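Local coordinates for V-type ATPase 116 kDa subunit (Meiothermus ruber, PDB 3RRK), which forms the cytoplasmic N-terminal domain of subunit I, a homolog of subunit a, in a rotary V-type ATPase that probably couples ATPase activity to proton transport, at residues A116-E121 against K232-L237; I122-L127 against R214-Y219; E15-A20 against A31-A36; P22-R27 against G306-Q311; E95-V100 against I261-R266. All blocks are in the same frame, centred on the assembly; numbering follows the deposited sequence.

Contact 1. Residues A116-E121 against K232-L237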
# COMPACT_ATOMS: atom_id res chain seq x y z
N ALA A 116 -6.27 -7.58 -4.97
CA ALA A 116 -6.95 -6.88 -3.88
C ALA A 116 -8.43 -6.62 -4.17
O ALA A 116 -9.26 -6.75 -3.27
CB ALA A 116 -6.22 -5.55 -3.52
N ALA A 117 -8.76 -6.25 -5.40
CA ALA A 117 -10.17 -5.98 -5.76
C ALA A 117 -11.00 -7.25 -5.66
O ALA A 117 -12.10 -7.24 -5.11
CB ALA A 117 -10.29 -5.38 -7.14
N LEU A 118 -10.45 -8.35 -6.16
CA LEU A 118 -11.08 -9.65 -5.98
C LEU A 118 -11.25 -10.05 -4.52
O LEU A 118 -12.32 -10.48 -4.13
CB LEU A 118 -10.34 -10.72 -6.78
CG LEU A 118 -10.61 -10.55 -8.28
CD1 LEU A 118 -9.34 -10.69 -9.09
CD2 LEU A 118 -11.71 -11.50 -8.76
N GLU A 119 -10.21 -9.90 -3.70
CA GLU A 119 -10.32 -10.33 -2.31
C GLU A 119 -11.35 -9.50 -1.55
O GLU A 119 -12.09 -10.04 -0.73
CB GLU A 119 -8.97 -10.28 -1.62
CG GLU A 119 -7.92 -11.18 -2.23
CD GLU A 119 -6.54 -10.96 -1.64
OE1 GLU A 119 -6.33 -9.91 -0.98
OE2 GLU A 119 -5.66 -11.83 -1.83
N GLU A 120 -11.41 -8.21 -1.84
CA GLU A 120 -12.37 -7.33 -1.17
C GLU A 120 -13.78 -7.67 -1.64
O GLU A 120 -14.75 -7.56 -0.87
CB GLU A 120 -12.05 -5.85 -1.47
CG GLU A 120 -11.41 -5.07 -0.32
CD GLU A 120 -9.92 -5.39 -0.08
OE1 GLU A 120 -9.62 -6.27 0.76
OE2 GLU A 120 -9.06 -4.73 -0.70
N GLU A 121 -13.89 -8.10 -2.89
CA GLU A 121 -15.17 -8.46 -3.48
C GLU A 121 -15.72 -9.71 -2.80
O GLU A 121 -16.86 -9.74 -2.34
CB GLU A 121 -14.97 -8.70 -4.99
CG GLU A 121 -16.20 -8.46 -5.90
CD GLU A 121 -15.84 -8.39 -7.39
OE1 GLU A 121 -14.82 -8.99 -7.81
OE2 GLU A 121 -16.58 -7.72 -8.15
N LYS A 232 -24.35 -13.11 -6.66
CA LYS A 232 -24.43 -14.54 -6.85
C LYS A 232 -23.49 -14.99 -7.96
O LYS A 232 -22.96 -16.10 -7.93
CB LYS A 232 -25.87 -14.95 -7.18
CG LYS A 232 -26.09 -16.44 -7.37
CD LYS A 232 -27.54 -16.74 -7.74
CE LYS A 232 -27.70 -18.11 -8.42
NZ LYS A 232 -29.07 -18.34 -8.95
N GLU A 233 -23.28 -14.12 -8.93
CA GLU A 233 -22.47 -14.48 -10.08
C GLU A 233 -21.00 -14.16 -9.83
O GLU A 233 -20.11 -14.89 -10.25
CB GLU A 233 -22.98 -13.78 -11.35
CG GLU A 233 -22.14 -12.60 -11.79
CD GLU A 233 -22.79 -11.83 -12.93
OE1 GLU A 233 -23.29 -12.47 -13.88
OE2 GLU A 233 -22.80 -10.58 -12.86
N ARG A 234 -20.74 -13.05 -9.14
CA ARG A 234 -19.39 -12.76 -8.70
C ARG A 234 -18.93 -13.88 -7.76
O ARG A 234 -17.75 -14.20 -7.71
CB ARG A 234 -19.28 -11.40 -8.00
CG ARG A 234 -19.65 -10.20 -8.88
CD ARG A 234 -18.79 -10.13 -10.13
NE ARG A 234 -17.36 -10.28 -9.84
CZ ARG A 234 -16.52 -10.99 -10.60
NH1 ARG A 234 -16.96 -11.60 -11.69
NH2 ARG A 234 -15.24 -11.07 -10.27
N ALA A 235 -19.87 -14.49 -7.04
CA ALA A 235 -19.53 -15.58 -6.12
C ALA A 235 -19.11 -16.82 -6.88
O ALA A 235 -18.42 -17.68 -6.34
CB ALA A 235 -20.68 -15.89 -5.18
N ARG A 236 -19.54 -16.92 -8.13
CA ARG A 236 -19.18 -18.06 -8.96
C ARG A 236 -17.91 -17.75 -9.75
O ARG A 236 -17.07 -18.63 -9.95
CB ARG A 236 -20.32 -18.42 -9.92
CG ARG A 236 -20.23 -19.83 -10.50
CD ARG A 236 -21.31 -20.09 -11.55
NE ARG A 236 -21.09 -19.33 -12.78
CZ ARG A 236 -21.77 -18.23 -13.10
NH1 ARG A 236 -22.72 -17.77 -12.29
NH2 ARG A 236 -21.50 -17.59 -14.24
N LEU A 237 -17.77 -16.50 -10.18
CA LEU A 237 -16.66 -16.11 -11.03
C LEU A 237 -15.40 -15.68 -10.26
O LEU A 237 -14.29 -16.03 -10.64
CB LEU A 237 -17.09 -15.01 -12.01
CG LEU A 237 -18.24 -15.37 -12.96
CD1 LEU A 237 -18.65 -14.18 -13.83
CD2 LEU A 237 -17.89 -16.58 -13.82

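Contact 2. Residues I122-L127 against R214-Y219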
# COMPACT_ATOMS: atom_id res chain seq x y z
N ILE A 122 -14.88 -10.73 -2.74
CA ILE A 122 -15.22 -12.00 -2.11
C ILE A 122 -15.60 -11.85 -0.64
O ILE A 122 -16.53 -12.50 -0.16
CB ILE A 122 -14.08 -12.99 -2.27
CG1 ILE A 122 -13.90 -13.33 -3.75
CG2 ILE A 122 -14.34 -14.24 -1.48
CD1 ILE A 122 -12.65 -14.16 -4.03
N GLN A 123 -14.90 -10.99 0.08
CA GLN A 123 -15.23 -10.73 1.48
C GLN A 123 -16.56 -10.01 1.65
O GLN A 123 -17.34 -10.34 2.53
CB GLN A 123 -14.09 -9.98 2.17
CG GLN A 123 -12.81 -10.78 2.25
CD GLN A 123 -11.61 -9.94 2.69
OE1 GLN A 123 -11.78 -8.89 3.31
NE2 GLN A 123 -10.41 -10.40 2.37
N THR A 124 -16.80 -9.01 0.81
CA THR A 124 -18.09 -8.32 0.77
C THR A 124 -19.23 -9.33 0.61
O THR A 124 -20.21 -9.32 1.35
CB THR A 124 -18.18 -7.38 -0.42
OG1 THR A 124 -17.15 -6.39 -0.33
CG2 THR A 124 -19.51 -6.70 -0.44
N ILE A 125 -19.08 -10.19 -0.39
CA ILE A 125 -20.07 -11.22 -0.61
C ILE A 125 -20.20 -12.13 0.60
O ILE A 125 -21.27 -12.66 0.87
CB ILE A 125 -19.73 -12.03 -1.88
CG1 ILE A 125 -19.97 -11.16 -3.13
CG2 ILE A 125 -20.54 -13.31 -1.94
CD1 ILE A 125 -19.38 -11.72 -4.40
N GLU A 126 -19.10 -12.32 1.34
CA GLU A 126 -19.12 -13.16 2.54
C GLU A 126 -19.95 -12.53 3.65
O GLU A 126 -20.71 -13.19 4.34
CB GLU A 126 -17.71 -13.39 3.08
CG GLU A 126 -16.89 -14.39 2.31
CD GLU A 126 -15.76 -14.95 3.15
OE1 GLU A 126 -16.00 -15.21 4.35
OE2 GLU A 126 -14.64 -15.10 2.62
N LEU A 127 -19.77 -11.23 3.82
CA LEU A 127 -20.50 -10.49 4.83
C LEU A 127 -21.97 -10.29 4.47
O LEU A 127 -22.85 -10.62 5.26
CB LEU A 127 -19.81 -9.14 5.04
CG LEU A 127 -18.59 -9.26 5.94
CD1 LEU A 127 -17.82 -7.96 5.96
CD2 LEU A 127 -19.04 -9.63 7.33
N ARG A 214 -26.91 -0.58 4.31
CA ARG A 214 -26.22 -0.17 3.11
C ARG A 214 -25.37 -1.34 2.64
O ARG A 214 -24.86 -2.11 3.44
CB ARG A 214 -25.32 1.04 3.39
CG ARG A 214 -26.04 2.27 3.93
CD ARG A 214 -26.88 2.95 2.86
NE ARG A 214 -27.82 3.90 3.45
CZ ARG A 214 -28.69 4.65 2.76
NH1 ARG A 214 -28.73 4.57 1.43
NH2 ARG A 214 -29.51 5.48 3.39
N PHE A 215 -25.26 -1.49 1.33
CA PHE A 215 -24.35 -2.46 0.77
C PHE A 215 -23.17 -1.70 0.24
O PHE A 215 -23.34 -0.66 -0.38
CB PHE A 215 -25.03 -3.30 -0.29
CG PHE A 215 -26.01 -4.26 0.28
CD1 PHE A 215 -25.60 -5.53 0.66
CD2 PHE A 215 -27.31 -3.88 0.50
CE1 PHE A 215 -26.49 -6.43 1.22
CE2 PHE A 215 -28.22 -4.77 1.05
CZ PHE A 215 -27.80 -6.05 1.42
N PRO A 216 -21.97 -2.21 0.51
CA PRO A 216 -20.74 -1.48 0.18
C PRO A 216 -20.53 -1.44 -1.32
O PRO A 216 -21.08 -2.28 -2.04
CB PRO A 216 -19.67 -2.34 0.84
CG PRO A 216 -20.23 -3.72 0.80
CD PRO A 216 -21.69 -3.55 1.05
N GLY A 217 -19.74 -0.47 -1.77
CA GLY A 217 -19.31 -0.41 -3.16
C GLY A 217 -20.43 -0.25 -4.16
O GLY A 217 -21.48 0.32 -3.85
N ALA A 218 -20.21 -0.78 -5.36
CA ALA A 218 -21.19 -0.71 -6.43
C ALA A 218 -22.59 -1.17 -5.98
O ALA A 218 -23.59 -0.60 -6.41
CB ALA A 218 -20.72 -1.54 -7.63
N TYR A 219 -22.66 -2.17 -5.11
CA TYR A 219 -23.96 -2.72 -4.71
C TYR A 219 -24.89 -1.68 -4.10
O TYR A 219 -26.10 -1.88 -4.08
CB TYR A 219 -23.81 -3.88 -3.73
CG TYR A 219 -22.95 -4.99 -4.25
CD1 TYR A 219 -23.44 -5.87 -5.20
CD2 TYR A 219 -21.64 -5.14 -3.82
CE1 TYR A 219 -22.66 -6.89 -5.70
CE2 TYR A 219 -20.85 -6.15 -4.31
CZ TYR A 219 -21.36 -7.02 -5.25
OH TYR A 219 -20.57 -8.03 -5.74

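Contact 3. Residues E15-A20 against A31-A36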
# COMPACT_ATOMS: atom_id res chain seq x y z
N GLU A 15 44.02 7.90 -4.98
CA GLU A 15 42.68 8.50 -4.98
C GLU A 15 42.38 9.34 -3.74
O GLU A 15 42.62 8.91 -2.61
CB GLU A 15 41.59 7.43 -5.13
CG GLU A 15 41.59 6.70 -6.46
CD GLU A 15 40.61 5.53 -6.48
OE1 GLU A 15 40.11 5.17 -5.39
OE2 GLU A 15 40.35 4.99 -7.57
N LYS A 16 41.82 10.54 -3.95
CA LYS A 16 41.45 11.43 -2.85
C LYS A 16 40.29 10.84 -2.05
O LYS A 16 39.36 10.28 -2.62
CB LYS A 16 41.09 12.82 -3.38
CG LYS A 16 40.52 13.76 -2.32
CD LYS A 16 40.35 15.19 -2.83
CE LYS A 16 41.68 15.90 -2.96
NZ LYS A 16 41.52 17.32 -3.37
N LEU A 17 40.37 10.94 -0.72
CA LEU A 17 39.27 10.52 0.14
C LEU A 17 38.71 11.70 0.91
O LEU A 17 39.45 12.56 1.38
CB LEU A 17 39.69 9.42 1.12
CG LEU A 17 38.57 9.05 2.12
CD1 LEU A 17 37.56 8.01 1.53
CD2 LEU A 17 39.14 8.57 3.44
N ILE A 18 37.39 11.76 1.02
CA ILE A 18 36.76 12.83 1.76
C ILE A 18 35.78 12.20 2.71
O ILE A 18 34.96 11.38 2.32
CB ILE A 18 36.05 13.81 0.82
CG1 ILE A 18 37.01 14.29 -0.27
CG2 ILE A 18 35.53 15.01 1.59
CD1 ILE A 18 36.39 14.30 -1.64
N VAL A 19 35.90 12.55 3.98
CA VAL A 19 35.10 11.92 5.01
C VAL A 19 34.49 12.98 5.91
O VAL A 19 35.12 13.98 6.21
CB VAL A 19 35.97 11.02 5.88
CG1 VAL A 19 35.09 10.22 6.84
CG2 VAL A 19 36.80 10.10 5.01
N ALA A 20 33.25 12.75 6.33
CA ALA A 20 32.60 13.65 7.26
C ALA A 20 31.88 12.85 8.34
O ALA A 20 31.51 11.70 8.13
CB ALA A 20 31.65 14.59 6.53
N ALA A 31 42.08 9.15 13.83
CA ALA A 31 42.88 8.00 14.26
C ALA A 31 42.69 6.81 13.32
O ALA A 31 43.66 6.23 12.84
CB ALA A 31 42.50 7.62 15.67
N GLU A 32 41.43 6.47 13.08
CA GLU A 32 41.09 5.29 12.31
C GLU A 32 41.56 5.40 10.85
O GLU A 32 42.01 4.41 10.26
CB GLU A 32 39.58 5.04 12.38
CG GLU A 32 39.16 3.62 12.03
CD GLU A 32 39.72 2.56 12.98
OE1 GLU A 32 40.45 2.92 13.93
OE2 GLU A 32 39.42 1.37 12.76
N LEU A 33 41.47 6.60 10.29
CA LEU A 33 42.04 6.85 8.98
C LEU A 33 43.56 6.64 8.97
O LEU A 33 44.09 5.94 8.10
CB LEU A 33 41.71 8.27 8.54
CG LEU A 33 40.20 8.57 8.50
CD1 LEU A 33 39.94 9.96 7.93
CD2 LEU A 33 39.43 7.51 7.70
N GLN A 34 44.26 7.25 9.92
CA GLN A 34 45.71 7.12 10.01
C GLN A 34 46.14 5.66 10.00
O GLN A 34 47.04 5.26 9.25
CB GLN A 34 46.27 7.79 11.27
CG GLN A 34 47.79 7.62 11.41
CD GLN A 34 48.37 8.20 12.70
OE1 GLN A 34 47.75 8.17 13.77
NE2 GLN A 34 49.58 8.73 12.61
N LYS A 35 45.47 4.87 10.84
CA LYS A 35 45.89 3.49 11.10
C LYS A 35 45.37 2.53 10.05
O LYS A 35 45.74 1.35 10.05
CB LYS A 35 45.44 3.04 12.50
CG LYS A 35 44.00 2.58 12.56
CD LYS A 35 43.84 1.39 13.50
CE LYS A 35 44.28 1.75 14.91
NZ LYS A 35 44.25 0.56 15.80
N ALA A 36 44.51 3.03 9.17
CA ALA A 36 44.06 2.24 8.03
C ALA A 36 45.05 2.43 6.89
O ALA A 36 45.16 1.58 6.00
CB ALA A 36 42.67 2.64 7.62

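Contact 4. Residues P22-R27 against G306-Q311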
# COMPACT_ATOMS: atom_id res chain seq x y z
N PRO A 22 30.15 13.33 12.80
CA PRO A 22 29.89 14.23 13.92
C PRO A 22 31.20 14.80 14.41
O PRO A 22 32.24 14.19 14.18
CB PRO A 22 29.28 13.31 14.98
CG PRO A 22 29.77 11.93 14.62
CD PRO A 22 29.90 11.92 13.12
N LYS A 23 31.17 15.96 15.07
CA LYS A 23 32.39 16.50 15.67
C LYS A 23 32.91 15.60 16.78
O LYS A 23 34.11 15.52 16.99
CB LYS A 23 32.17 17.92 16.19
CG LYS A 23 32.10 18.96 15.09
CD LYS A 23 32.68 20.29 15.54
CE LYS A 23 32.87 21.22 14.35
NZ LYS A 23 33.50 22.51 14.74
N ARG A 24 32.00 14.92 17.47
CA ARG A 24 32.37 14.00 18.54
C ARG A 24 33.48 13.08 18.07
O ARG A 24 34.36 12.71 18.85
CB ARG A 24 31.20 13.13 18.96
CG ARG A 24 29.89 13.83 19.21
CD ARG A 24 28.82 12.82 19.65
NE ARG A 24 28.54 11.81 18.63
CZ ARG A 24 28.67 10.49 18.81
NH1 ARG A 24 29.09 10.01 19.98
NH2 ARG A 24 28.38 9.65 17.82
N LEU A 25 33.42 12.69 16.80
CA LEU A 25 34.33 11.68 16.28
C LEU A 25 35.48 12.26 15.48
O LEU A 25 36.15 11.53 14.74
CB LEU A 25 33.58 10.66 15.42
CG LEU A 25 32.84 9.55 16.16
CD1 LEU A 25 31.64 10.08 16.94
CD2 LEU A 25 32.42 8.48 15.17
N ALA A 26 35.71 13.56 15.60
CA ALA A 26 36.82 14.17 14.89
C ALA A 26 38.11 13.37 15.11
O ALA A 26 38.83 13.08 14.15
CB ALA A 26 37.00 15.61 15.32
N ARG A 27 38.35 12.99 16.36
CA ARG A 27 39.59 12.34 16.77
C ARG A 27 39.66 10.84 16.48
O ARG A 27 40.70 10.35 16.03
CB ARG A 27 39.86 12.56 18.27
CG ARG A 27 40.31 13.96 18.67
CD ARG A 27 40.27 14.12 20.17
NE ARG A 27 39.06 13.52 20.73
CZ ARG A 27 38.71 13.59 22.01
NH1 ARG A 27 39.48 14.23 22.88
NH2 ARG A 27 37.58 13.01 22.41
N GLY A 306 32.42 2.43 10.48
CA GLY A 306 31.81 3.33 11.45
C GLY A 306 30.29 3.33 11.46
O GLY A 306 29.68 3.02 12.49
N ARG A 307 29.68 3.69 10.33
CA ARG A 307 28.21 3.75 10.17
C ARG A 307 27.61 5.13 10.45
O ARG A 307 26.55 5.46 9.92
CB ARG A 307 27.51 2.68 11.01
CG ARG A 307 26.00 2.57 10.76
CD ARG A 307 25.30 1.72 11.83
NE ARG A 307 25.93 0.41 12.02
CZ ARG A 307 25.47 -0.53 12.84
NH1 ARG A 307 24.36 -0.33 13.54
NH2 ARG A 307 26.11 -1.69 12.95
N LEU A 308 28.30 5.93 11.28
CA LEU A 308 27.87 7.30 11.64
C LEU A 308 28.45 8.37 10.71
O LEU A 308 28.17 9.57 10.86
CB LEU A 308 28.28 7.66 13.08
CG LEU A 308 27.90 6.82 14.31
CD1 LEU A 308 28.88 5.67 14.53
CD2 LEU A 308 27.86 7.71 15.55
N ARG A 309 29.25 7.92 9.75
CA ARG A 309 30.05 8.78 8.90
C ARG A 309 29.79 8.42 7.45
O ARG A 309 29.33 7.31 7.16
CB ARG A 309 31.52 8.50 9.16
CG ARG A 309 31.87 7.06 8.81
CD ARG A 309 33.35 6.76 8.92
NE ARG A 309 34.10 7.10 7.71
CZ ARG A 309 34.59 6.22 6.84
NH1 ARG A 309 34.41 4.91 7.03
NH2 ARG A 309 35.26 6.64 5.78
N ASP A 310 30.09 9.34 6.55
CA ASP A 310 30.07 9.00 5.13
C ASP A 310 31.31 9.51 4.40
O ASP A 310 31.77 10.62 4.61
CB ASP A 310 28.78 9.48 4.45
CG ASP A 310 28.29 10.81 4.98
OD1 ASP A 310 28.86 11.86 4.62
OD2 ASP A 310 27.31 10.79 5.76
N GLN A 311 31.86 8.65 3.56
CA GLN A 311 33.04 8.98 2.80
C GLN A 311 32.66 9.20 1.35
O GLN A 311 31.49 9.06 0.98
CB GLN A 311 34.06 7.84 2.91
CG GLN A 311 33.86 6.71 1.89
CD GLN A 311 32.92 5.61 2.38
OE1 GLN A 311 32.21 5.77 3.38
NE2 GLN A 311 32.90 4.48 1.67

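Contact 5. Residues E95-V100 against I261-R266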
# COMPACT_ATOMS: atom_id res chain seq x y z
N GLU A 95 20.64 2.38 -16.42
CA GLU A 95 19.82 2.11 -17.59
C GLU A 95 19.38 0.64 -17.70
O GLU A 95 18.21 0.34 -17.87
CB GLU A 95 20.57 2.56 -18.84
CG GLU A 95 20.66 4.11 -18.99
CD GLU A 95 21.66 4.82 -18.04
OE1 GLU A 95 22.63 4.18 -17.55
OE2 GLU A 95 21.48 6.04 -17.79
N GLU A 96 20.32 -0.28 -17.56
CA GLU A 96 19.99 -1.69 -17.50
C GLU A 96 19.02 -2.00 -16.34
O GLU A 96 18.02 -2.69 -16.54
CB GLU A 96 21.27 -2.50 -17.36
CG GLU A 96 21.24 -3.88 -17.93
CD GLU A 96 22.61 -4.57 -17.83
OE1 GLU A 96 23.60 -3.94 -17.38
OE2 GLU A 96 22.67 -5.75 -18.21
N ALA A 97 19.29 -1.48 -15.15
CA ALA A 97 18.41 -1.70 -13.99
C ALA A 97 16.99 -1.21 -14.27
O ALA A 97 16.00 -1.90 -14.01
CB ALA A 97 18.95 -1.00 -12.73
N GLU A 98 16.91 0.00 -14.78
CA GLU A 98 15.64 0.58 -15.08
C GLU A 98 14.90 -0.24 -16.17
O GLU A 98 13.67 -0.40 -16.12
CB GLU A 98 15.85 2.01 -15.56
CG GLU A 98 16.19 3.04 -14.51
CD GLU A 98 16.61 4.35 -15.20
OE1 GLU A 98 17.17 4.28 -16.32
OE2 GLU A 98 16.36 5.44 -14.64
N ALA A 99 15.65 -0.74 -17.15
CA ALA A 99 15.06 -1.45 -18.29
C ALA A 99 14.52 -2.81 -17.87
O ALA A 99 13.54 -3.30 -18.43
CB ALA A 99 16.07 -1.60 -19.44
N VAL A 100 15.18 -3.40 -16.88
CA VAL A 100 14.79 -4.69 -16.32
C VAL A 100 13.56 -4.59 -15.42
O VAL A 100 12.79 -5.53 -15.30
CB VAL A 100 15.99 -5.34 -15.54
CG1 VAL A 100 15.55 -6.56 -14.72
CG2 VAL A 100 17.09 -5.70 -16.51
N ILE A 261 15.16 -8.09 -5.78
CA ILE A 261 15.97 -7.99 -4.58
C ILE A 261 17.35 -7.43 -4.89
O ILE A 261 17.82 -6.52 -4.21
CB ILE A 261 16.07 -9.37 -3.90
CG1 ILE A 261 14.87 -9.59 -2.98
CG2 ILE A 261 17.34 -9.49 -3.07
CD1 ILE A 261 14.80 -10.97 -2.40
N ALA A 262 18.01 -7.97 -5.91
CA ALA A 262 19.32 -7.46 -6.30
C ALA A 262 19.28 -6.01 -6.81
O ALA A 262 20.26 -5.28 -6.70
CB ALA A 262 19.91 -8.34 -7.36
N LEU A 263 18.15 -5.61 -7.40
CA LEU A 263 17.96 -4.24 -7.87
C LEU A 263 17.78 -3.32 -6.68
O LEU A 263 18.38 -2.25 -6.59
CB LEU A 263 16.72 -4.15 -8.77
CG LEU A 263 16.90 -4.81 -10.14
CD1 LEU A 263 15.57 -5.30 -10.73
CD2 LEU A 263 17.67 -3.89 -11.10
N TRP A 264 16.92 -3.75 -5.76
CA TRP A 264 16.64 -2.98 -4.59
C TRP A 264 17.94 -2.70 -3.86
O TRP A 264 18.24 -1.56 -3.47
CB TRP A 264 15.69 -3.76 -3.69
CG TRP A 264 15.35 -3.04 -2.42
CD1 TRP A 264 14.41 -2.07 -2.26
CD2 TRP A 264 15.96 -3.24 -1.14
NE1 TRP A 264 14.39 -1.65 -0.96
CE2 TRP A 264 15.33 -2.34 -0.25
CE3 TRP A 264 16.97 -4.08 -0.66
CZ2 TRP A 264 15.68 -2.26 1.11
CZ3 TRP A 264 17.32 -4.00 0.69
CH2 TRP A 264 16.67 -3.10 1.56
N THR A 265 18.73 -3.76 -3.72
CA THR A 265 19.96 -3.68 -2.98
C THR A 265 20.92 -2.69 -3.62
O THR A 265 21.36 -1.72 -2.99
CB THR A 265 20.56 -5.07 -2.85
OG1 THR A 265 19.63 -5.90 -2.14
CG2 THR A 265 21.86 -5.03 -2.08
N ARG A 266 21.23 -2.89 -4.88
CA ARG A 266 22.11 -1.95 -5.56
C ARG A 266 21.61 -0.50 -5.42
O ARG A 266 22.40 0.42 -5.20
CB ARG A 266 22.28 -2.35 -7.02
CG ARG A 266 22.84 -1.28 -7.92
CD ARG A 266 24.31 -1.08 -7.72
NE ARG A 266 24.85 -0.09 -8.64
CZ ARG A 266 25.06 -0.30 -9.94
NH1 ARG A 266 24.77 -1.48 -10.50
NH2 ARG A 266 25.56 0.68 -10.69

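Contact 1. Residues A116-E121 against K232-L237
Glu-121 and Arg-234 come together at a slant between two helices and meet in a two-pronged salt bridge. The bond from Arg-234 NH2 to Glu-121 OE1, 3.2 Å, is the straighter of the two, with an N-H...O angle of 157°; the one from Arg-234 NE to Glu-121 OE2, also 3.2 Å, is weak. OE1 lies close to the guanidinium plane, yet NH2 comes to it from above the carboxylate plane, because the two flat groups are turned 47° apart. The glutamate chain is extended beyond CG, whereas the arginine bends at its second and third torsions, which brings NE and NH2 together to the acid. Leu-118, one turn before Glu-121, sets CD2 at the guanidinium edge, 3.9 Å from Arg-234 NH2, with the two side chains nearly perpendicular.

Further out, Arg-234 NH2 has a second acid partner, Glu-241, in a salt bridge within its own helix, so two carboxylates share this nitrogen, which should restrict the group's rotation. Arg-230 makes a long, weak ion pair with Glu-121 OE2. Leu-118 continues over Ala-238, Glu-241 and Ile-245, and Ile-125 packs against Arg-234. This is typical of an antiparallel pair of long helices, 94-138 and 224-281, apolar where they press together and bridged by charge at the flank, in the elongated arm that links the two alpha/beta lobes of this domain.

Contact 2. Residues I122-L127 against R214-Y219
The Tyr-219 ring meets Thr-124 obliquely: CG2 of the threonine sits 4.1 Å from Tyr-219 CE2, while Pro-216 O of the tyrosine's own turn lies in the ring plane at its edge. At the far end of the ring, Ile-125 crosses at about a right angle and brings CD1 to 4.1 Å from Tyr-219 OH. Thr-124 CG2 also points at the CG corner of the proline, 3.3 Å from Pro-216 CG.

The threonine's torsion sorts its two branches. CG2 lies opposite the backbone N (OG1 chi1 -60°) and faces the loop, whereas OG1 folds back along the helix and bonds to Glu-120 O, so the hydroxyl is satisfied within its own helix. This is a loop-on-helix contact: 214-219 leads from the lobe holding the three-stranded sheet into helix 224-281 and passes along helix 94-138 on the way. Neighbouring aromatic packing continues the contact, with the rings of Phe-215 and Phe-128 meeting at about 60° and Pro-216 touching Phe-128 as well. Tyr-219 is backed by Arg-230 and Met-231 of helix 224-281, and a sulfate ion, probably from the crystallisation liquor, lies about 4 Å from the Ile-125 side chain.

Contact 3. Residues E15-A20 against A31-A36
Leu-33, the helix residue that meets the strand, gives its carbonyl O to Ala-36 N at 3.1 Å, and the same amide also reaches Glu-32 O in a weak bond; one N-H is thus shared by the carbonyls of Glu-32 and Leu-33. The Leu-33 side chain points at strand 15-20 and divides its methyls between two residues. CD1 meets Val-19 CG2 at 4.3 Å, and CD2 meets Leu-17 CD2 at 4.4 Å. Leu-17 and Val-19 alternate with Ile-18, so both present their side chains to the helix. Leu-17 swings CG opposite its backbone N (chi1 175°), which carries the side chain, ending in CD2, out toward Leu-33.

Strand 15-21 is an inner strand of a four-stranded antiparallel sheet, and the order 2-3-1-4 together with the strand-helix-strand-strand-helix-strand succession is that of a ferredoxin-like lobe, interrupted by a long insertion. Helix 26-36 follows the first strand and covers one face of it, with Leu-33 also touching Leu-289. Backbone bonds tie the strand to its neighbours on both edges: Leu-17 with Gly-291 and Val-19 with Leu-289 on one side, Ile-18 with Ile-312 on the other. On the opposite face, Ile-18 packs on Met-280 of helix 224-281.

Contact 4. Residues P22-R27 against G306-Q311
Arg-24 sets out from its CB toward Leu-308, with CG placed opposite the carbonyl carbon (chi1 -48°). The next bond is extended, carrying CD outward, and a bend at chi3 (-62°) then swings NE and the guanidinium back over the neighbouring Leu-25. There Leu-25 CD1 lies 3.4 Å above the guanidinium plane, offset toward the rim, so one face of the charged group rests on a methyl. At the tip, NH2 comes edge-on to Leu-308 CD2, where the modelled spacing is improbably short and doubtful in detail; the two side chains cross at about a right angle. Leu-25 CD2 comes near, 4.6 Å from Leu-308 CD1, without close contact.

Residues 22-25 form the turn between strand 15-21 and helix 26-36 of the ferredoxin-like lobe, with Leu-25 at the N-cap position; Leu-25 N bonds to Pro-22 O at 3.2 Å, and Ala-26 N to Lys-23 O at 2.9 Å. Opposite is the loop leading into strand 310-313. Pro-22 CD packs against the backbone here, 3.7 Å from Leu-308 O. Beyond Leu-308, the Arg-309 side chain turns away to Val-19, and the backbone of Asp-310 pairs with Ala-20 in the sheet.

Contact 5. Residues E95-V100 against I261-R266
Leu-263 straddles the ridge of helix 94-138 with its two methyls divided between neighbouring turns. CD2 faces Ala-97, 3.6 Å from Ala-97 CB and 3.7 Å from Ala-97 CA, so the leucine lies right against the backbone where the small alanine permits close approach. CD1 turns to the next residue on that side of the helix, three positions on, and lies 4.2 Å from Val-100 CG1; the two branched side chains cross obliquely. Val-100 directs CG1 opposite its own backbone N (chi1 169°), which brings this branch to the leucine. The helix backbones are close here, with 6.6 Å between Ala-97 CA and Leu-263 CA.

On the far side of helix 224-281, Thr-265 OG1 donates to Ile-261 O at 2.8 Å. That carbonyl also receives Thr-265 N from the opposite face of its plane, and the hydroxyl in turn accepts from Ser-86 N. Polar groups border the apolar contact: Arg-64 of helix 56-79 bridges Glu-95 and Glu-98, while Arg-266 binds Glu-270 and the carbonyls of Phe-90 and Gly-92. Methyl packing alone joins the two segments, so the fit here rests on shape and on the small alanine; the charged pairs nearby run within helix 224-281 or to helix 56-79.

Contacts 1 and 5 join the same antiparallel helices, 94-138 and 224-281, about 35 Å apart between centres, yet differ in chemistry: a partly exposed salt bridge in contact 1, buried methyl packing in contact 5. Contact 2 adds the loop entering helix 224-281 and touches contact 1 directly, Tyr-219 OH lying 3.9 Å from Arg-234 CG. Contacts 3 and 4 belong to the ferredoxin-like lobe on the other side of the chain's centre from contacts 1 and 2. Contact 3 is part of its apolar core, contact 4 a surface turn, and the neighbouring strands 15-21 and 310-313 join them. Contact 5 lies between, about 30 Å from contact 4 centre to centre.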